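Local coordinates for protein citrate lyase, subunit 1 (Methanosaeta concilii, PDB 6HXI) that probably cleaves citrate, using ATP and coenzyme A, to acetyl-CoA and oxaloacetate, and here carries bound coenzyme A, at residues P49-D61 with L72-L86. Sequence-based numbering, arbitrary orientation.
Sequences PWLKTTRLVVKPD and LVLLDADWEEAKEYL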
loop_
_atom_site.group_PDB
_atom_site.type_symbol
_atom_site.label_atom_id
_atom_site.label_comp_id
_atom_site.label_asym_id
_atom_site.label_seq_id
_atom_site.Cartn_x
_atom_site.Cartn_y
_atom_site.Cartn_z
ATOM N N PRO C 49 52.853 -22.696 -47.143
ATOM C CA PRO C 49 54.233 -23.105 -47.455
ATOM C C PRO C 49 54.308 -23.966 -48.716
ATOM O O PRO C 49 55.261 -23.821 -49.479
ATOM C CB PRO C 49 54.677 -23.871 -46.201
ATOM C CG PRO C 49 53.635 -23.576 -45.154
ATOM C CD PRO C 49 52.378 -23.337 -45.902
ATOM N N TRP C 50 53.262 -24.795 -48.972
ATOM C CA TRP C 50 53.127 -25.676 -50.144
ATOM C C TRP C 50 53.357 -24.975 -51.504
ATOM O O TRP C 50 53.751 -25.639 -52.461
ATOM C CB TRP C 50 51.769 -26.407 -50.132
ATOM C CG TRP C 50 50.580 -25.496 -50.210
ATOM C CD1 TRP C 50 49.851 -25.012 -49.162
ATOM C CD2 TRP C 50 49.980 -24.957 -51.401
ATOM N NE1 TRP C 50 48.828 -24.214 -49.624
ATOM C CE2 TRP C 50 48.893 -24.150 -50.993
ATOM C CE3 TRP C 50 50.256 -25.078 -52.778
ATOM C CZ2 TRP C 50 48.084 -23.459 -51.910
ATOM C CZ3 TRP C 50 49.460 -24.391 -53.683
ATOM C CH2 TRP C 50 48.377 -23.608 -53.250
ATOM N N LEU C 51 53.090 -23.646 -51.581
ATOM C CA LEU C 51 53.249 -22.823 -52.786
ATOM C C LEU C 51 54.643 -22.942 -53.401
ATOM O O LEU C 51 54.773 -23.187 -54.603
ATOM C CB LEU C 51 52.961 -21.337 -52.476
ATOM C CG LEU C 51 51.513 -20.917 -52.256
ATOM C CD1 LEU C 51 51.447 -19.541 -51.618
ATOM C CD2 LEU C 51 50.725 -20.901 -53.564
ATOM N N LYS C 52 55.681 -22.781 -52.568
ATOM C CA LYS C 52 57.083 -22.787 -52.972
ATOM C C LYS C 52 57.620 -24.165 -53.435
ATOM O O LYS C 52 58.579 -24.201 -54.211
ATOM C CB LYS C 52 57.962 -22.202 -51.849
ATOM C CG LYS C 52 57.633 -20.739 -51.510
ATOM C CD LYS C 52 58.519 -20.163 -50.403
ATOM C CE LYS C 52 59.728 -19.425 -50.943
ATOM N NZ LYS C 52 60.571 -18.866 -49.855
ATOM N N THR C 53 56.987 -25.278 -53.001
ATOM C CA THR C 53 57.428 -26.652 -53.289
ATOM C C THR C 53 56.485 -27.502 -54.194
ATOM O O THR C 53 56.719 -28.706 -54.347
ATOM C CB THR C 53 57.700 -27.384 -51.956
ATOM O OG1 THR C 53 56.775 -26.945 -50.949
ATOM C CG2 THR C 53 59.123 -27.195 -51.468
ATOM N N THR C 54 55.444 -26.891 -54.794
ATOM C CA THR C 54 54.482 -27.615 -55.647
ATOM C C THR C 54 54.366 -26.976 -57.041
ATOM O O THR C 54 54.631 -25.776 -57.183
ATOM C CB THR C 54 53.103 -27.688 -54.934
ATOM O OG1 THR C 54 53.292 -28.048 -53.565
ATOM C CG2 THR C 54 52.132 -28.678 -55.580
ATOM N N ARG C 55 53.989 -27.780 -58.070
ATOM C CA ARG C 55 53.735 -27.258 -59.416
ATOM C C ARG C 55 52.327 -26.649 -59.370
ATOM O O ARG C 55 51.406 -27.269 -58.838
ATOM C CB ARG C 55 53.874 -28.332 -60.510
ATOM C CG ARG C 55 55.321 -28.751 -60.807
ATOM C CD ARG C 55 56.295 -27.606 -61.097
ATOM N NE ARG C 55 56.016 -26.913 -62.358
ATOM C CZ ARG C 55 56.944 -26.562 -63.244
ATOM N NH1 ARG C 55 58.225 -26.838 -63.021
ATOM N NH2 ARG C 55 56.602 -25.921 -64.354
ATOM N N LEU C 56 52.190 -25.422 -59.874
ATOM C CA LEU C 56 50.976 -24.625 -59.776
ATOM C C LEU C 56 50.166 -24.420 -61.060
ATOM O O LEU C 56 50.592 -24.774 -62.164
ATOM C CB LEU C 56 51.338 -23.238 -59.186
ATOM C CG LEU C 56 52.224 -23.200 -57.939
ATOM C CD1 LEU C 56 52.649 -21.812 -57.649
ATOM C CD2 LEU C 56 51.518 -23.776 -56.714
ATOM N N VAL C 57 48.950 -23.867 -60.852
ATOM C CA VAL C 57 47.953 -23.391 -61.812
ATOM C C VAL C 57 47.474 -22.032 -61.254
ATOM O O VAL C 57 47.096 -21.938 -60.082
ATOM C CB VAL C 57 46.756 -24.369 -62.035
ATOM C CG1 VAL C 57 45.718 -23.783 -62.986
ATOM C CG2 VAL C 57 47.227 -25.714 -62.558
ATOM N N VAL C 58 47.519 -20.992 -62.079
ATOM C CA VAL C 58 47.046 -19.675 -61.671
ATOM C C VAL C 58 46.126 -19.136 -62.785
ATOM O O VAL C 58 46.486 -19.152 -63.964
ATOM C CB VAL C 58 48.160 -18.701 -61.168
ATOM C CG1 VAL C 58 49.310 -18.556 -62.156
ATOM C CG2 VAL C 58 47.602 -17.345 -60.747
ATOM N N LYS C 59 44.894 -18.775 -62.398
ATOM C CA LYS C 59 43.834 -18.320 -63.297
ATOM C C LYS C 59 42.954 -17.229 -62.652
ATOM O O LYS C 59 42.789 -17.243 -61.426
ATOM C CB LYS C 59 42.971 -19.522 -63.754
ATOM C CG LYS C 59 42.409 -20.388 -62.619
ATOM C CD LYS C 59 41.865 -21.708 -63.129
ATOM C CE LYS C 59 41.815 -22.742 -62.039
ATOM N NZ LYS C 59 40.997 -23.926 -62.427
ATOM N N PRO C 60 42.356 -16.290 -63.443
ATOM C CA PRO C 60 41.490 -15.268 -62.827
ATOM C C PRO C 60 40.176 -15.839 -62.273
ATOM O O PRO C 60 39.524 -16.654 -62.932
ATOM C CB PRO C 60 41.264 -14.253 -63.955
ATOM C CG PRO C 60 41.466 -15.017 -65.203
ATOM C CD PRO C 60 42.427 -16.128 -64.913
ATOM N N ASP C 61 39.815 -15.424 -61.042
ATOM C CA ASP C 61 38.620 -15.862 -60.327
ATOM C C ASP C 61 37.631 -14.698 -60.177
ATOM O O ASP C 61 37.356 -14.245 -59.064
ATOM C CB ASP C 61 39.011 -16.473 -58.964
ATOM C CG ASP C 61 37.989 -17.428 -58.366
ATOM O OD1 ASP C 61 36.909 -17.617 -58.985
ATOM O OD2 ASP C 61 38.265 -17.988 -57.285
ATOM N N LEU C 72 43.889 -17.493 -70.603
ATOM C CA LEU C 72 44.264 -16.847 -69.342
ATOM C C LEU C 72 44.754 -17.810 -68.244
ATOM O O LEU C 72 45.421 -17.360 -67.314
ATOM C CB LEU C 72 43.112 -15.973 -68.827
ATOM C CG LEU C 72 42.998 -14.603 -69.486
ATOM C CD1 LEU C 72 41.564 -14.186 -69.612
ATOM C CD2 LEU C 72 43.788 -13.559 -68.717
ATOM N N VAL C 73 44.446 -19.120 -68.354
ATOM C CA VAL C 73 44.867 -20.123 -67.368
ATOM C C VAL C 73 46.352 -20.457 -67.566
ATOM O O VAL C 73 46.751 -20.847 -68.668
ATOM C CB VAL C 73 43.981 -21.399 -67.394
ATOM C CG1 VAL C 73 44.424 -22.405 -66.335
ATOM C CG2 VAL C 73 42.505 -21.061 -67.215
ATOM N N LEU C 74 47.164 -20.307 -66.499
ATOM C CA LEU C 74 48.587 -20.647 -66.526
ATOM C C LEU C 74 48.732 -22.042 -65.913
ATOM O O LEU C 74 48.438 -22.217 -64.729
ATOM C CB LEU C 74 49.428 -19.602 -65.763
ATOM C CG LEU C 74 50.917 -19.569 -66.119
ATOM C CD1 LEU C 74 51.188 -18.589 -67.251
ATOM C CD2 LEU C 74 51.757 -19.190 -64.923
ATOM N N LEU C 75 49.122 -23.036 -66.731
ATOM C CA LEU C 75 49.254 -24.432 -66.309
ATOM C C LEU C 75 50.700 -24.881 -66.111
ATOM O O LEU C 75 51.574 -24.523 -66.904
ATOM C CB LEU C 75 48.557 -25.364 -67.310
ATOM C CG LEU C 75 47.047 -25.288 -67.366
ATOM C CD1 LEU C 75 46.587 -24.623 -68.650
ATOM C CD2 LEU C 75 46.440 -26.659 -67.238
ATOM N N ASP C 76 50.929 -25.705 -65.065
ATOM C CA ASP C 76 52.217 -26.307 -64.669
ATOM C C ASP C 76 53.348 -25.267 -64.552
ATOM O O ASP C 76 54.154 -25.111 -65.475
ATOM C CB ASP C 76 52.582 -27.484 -65.603
ATOM C CG ASP C 76 53.651 -28.444 -65.103
ATOM O OD1 ASP C 76 54.100 -28.290 -63.942
ATOM O OD2 ASP C 76 54.015 -29.371 -65.863
ATOM N N ALA C 77 53.388 -24.546 -63.415
ATOM C CA ALA C 77 54.388 -23.509 -63.168
ATOM C C ALA C 77 54.976 -23.514 -61.746
ATOM O O ALA C 77 54.454 -24.175 -60.849
ATOM C CB ALA C 77 53.823 -22.140 -63.512
ATOM N N ASP C 78 56.107 -22.809 -61.577
ATOM C CA ASP C 78 56.824 -22.647 -60.314
ATOM C C ASP C 78 56.194 -21.473 -59.575
ATOM O O ASP C 78 55.549 -20.644 -60.216
ATOM C CB ASP C 78 58.317 -22.307 -60.581
ATOM C CG ASP C 78 59.085 -23.228 -61.524
ATOM O OD1 ASP C 78 58.531 -24.278 -61.916
ATOM O OD2 ASP C 78 60.244 -22.896 -61.868
ATOM N N TRP C 79 56.432 -21.359 -58.248
ATOM C CA TRP C 79 55.941 -20.231 -57.442
ATOM C C TRP C 79 56.485 -18.886 -57.970
ATOM O O TRP C 79 55.756 -17.888 -57.954
ATOM C CB TRP C 79 56.226 -20.434 -55.940
ATOM C CG TRP C 79 56.006 -19.209 -55.102
ATOM C CD1 TRP C 79 56.961 -18.469 -54.465
ATOM C CD2 TRP C 79 54.760 -18.527 -54.888
ATOM N NE1 TRP C 79 56.385 -17.378 -53.852
ATOM C CE2 TRP C 79 55.034 -17.396 -54.086
ATOM C CE3 TRP C 79 53.434 -18.770 -55.286
ATOM C CZ2 TRP C 79 54.029 -16.517 -53.667
ATOM C CZ3 TRP C 79 52.445 -17.888 -54.886
ATOM C CH2 TRP C 79 52.743 -16.782 -54.078
ATOM N N GLU C 80 57.752 -18.884 -58.480
ATOM C CA GLU C 80 58.407 -17.726 -59.097
ATOM C C GLU C 80 57.625 -17.364 -60.367
ATOM O O GLU C 80 57.164 -16.230 -60.505
ATOM C CB GLU C 80 59.869 -18.058 -59.464
ATOM C CG GLU C 80 60.904 -17.700 -58.410
ATOM C CD GLU C 80 62.353 -17.791 -58.871
ATOM O OE1 GLU C 80 62.674 -18.664 -59.712
ATOM O OE2 GLU C 80 63.176 -16.992 -58.369
ATOM N N GLU C 81 57.427 -18.365 -61.257
ATOM C CA GLU C 81 56.697 -18.244 -62.522
ATOM C C GLU C 81 55.263 -17.777 -62.299
ATOM O O GLU C 81 54.714 -17.066 -63.144
ATOM C CB GLU C 81 56.698 -19.578 -63.273
ATOM C CG GLU C 81 58.078 -20.069 -63.682
ATOM C CD GLU C 81 58.095 -21.333 -64.524
ATOM O OE1 GLU C 81 57.093 -21.605 -65.226
ATOM O OE2 GLU C 81 59.133 -22.033 -64.511
ATOM N N ALA C 82 54.660 -18.182 -61.157
ATOM C CA ALA C 82 53.310 -17.796 -60.752
ATOM C C ALA C 82 53.284 -16.304 -60.420
ATOM O O ALA C 82 52.404 -15.604 -60.920
ATOM C CB ALA C 82 52.857 -18.616 -59.558
ATOM N N LYS C 83 54.285 -15.808 -59.645
ATOM C CA LYS C 83 54.418 -14.386 -59.288
ATOM C C LYS C 83 54.612 -13.509 -60.526
ATOM O O LYS C 83 54.176 -12.364 -60.521
ATOM C CB LYS C 83 55.572 -14.149 -58.311
ATOM C CG LYS C 83 55.382 -14.719 -56.906
ATOM C CD LYS C 83 56.598 -14.426 -56.007
ATOM C CE LYS C 83 57.844 -15.267 -56.285
ATOM N NZ LYS C 83 59.133 -14.497 -56.185
ATOM N N GLU C 84 55.256 -14.053 -61.583
ATOM C CA GLU C 84 55.459 -13.365 -62.862
ATOM C C GLU C 84 54.105 -13.144 -63.545
ATOM O O GLU C 84 53.833 -12.033 -63.994
ATOM C CB GLU C 84 56.407 -14.161 -63.780
ATOM C CG GLU C 84 57.880 -14.002 -63.430
ATOM C CD GLU C 84 58.859 -14.872 -64.200
ATOM O OE1 GLU C 84 58.419 -15.679 -65.052
ATOM O OE2 GLU C 84 60.078 -14.749 -63.937
ATOM N N TYR C 85 53.245 -14.188 -63.583
ATOM C CA TYR C 85 51.894 -14.123 -64.159
ATOM C C TYR C 85 51.027 -13.126 -63.373
ATOM O O TYR C 85 50.269 -12.376 -63.983
ATOM C CB TYR C 85 51.247 -15.524 -64.202
ATOM C CG TYR C 85 49.771 -15.528 -64.538
ATOM C CD1 TYR C 85 48.807 -15.393 -63.539
ATOM C CD2 TYR C 85 49.333 -15.679 -65.850
ATOM C CE1 TYR C 85 47.444 -15.398 -63.837
ATOM C CE2 TYR C 85 47.968 -15.683 -66.162
ATOM C CZ TYR C 85 47.027 -15.542 -65.149
ATOM O OH TYR C 85 45.678 -15.526 -65.420
ATOM N N LEU C 86 51.148 -13.123 -62.031
ATOM C CA LEU C 86 50.397 -12.230 -61.149
ATOM C C LEU C 86 50.873 -10.770 -61.276
ATOM O O LEU C 86 50.030 -9.875 -61.312
ATOM C CB LEU C 86 50.482 -12.681 -59.676
ATOM C CG LEU C 86 50.004 -14.090 -59.308
ATOM C CD1 LEU C 86 50.753 -14.595 -58.098
ATOM C CD2 LEU C 86 48.502 -14.136 -59.049
#
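R55 and D76 meet beside the end of an antiparallel strand pair. Followed outward, the arginine's CB and CG both pass D76 OD1; CD packs near both that oxygen and A77 O, and NE then forms a salt bridge to D76 OD1 (2.8 Å). At the tip the guanidinium divides its work: NH2 donates in its own plane to D76 O (2.8 Å), approaching from above the carbonyl plane, while D78 OD1 sits over a face, 2.8 Å from NH1, held by charge alone. Bends at chi2 (-52°) and chi3 (-68°) fold the long chain back onto these acidic groups, a task for which a flat, multidentate arginine is well suited.

Backbone bonds pair L56 with A77 and V58 with L74; D76 and A77 both face L56, a G1 bulge. Beta-branched V58 suits the strand and points both methyls at the helix: CG1 reaches Y85 CD1 (3.5 Å) and CG2 reaches L86 CD2. Small A82 lets L56 CD1 approach its CB to 3.7 Å. W79, with CG anti to its backbone N (chi1 168°), lays its indole under L51, whose CD1 makes a CH-pi contact 4.1 Å from the six-membered ring centroid, while L56 CD1 meets the ring edge. Were the indole of W79 cut back to an alanine, a gap would probably open against L51, and E45 would lose its weak bond from the indole N-H.

Helix 79-89 thus covers one face of the four-stranded antiparallel sheet, strand 56-60 running between 106-110 and 74-75, an alpha/beta layer consistent with an ATP-grasp domain.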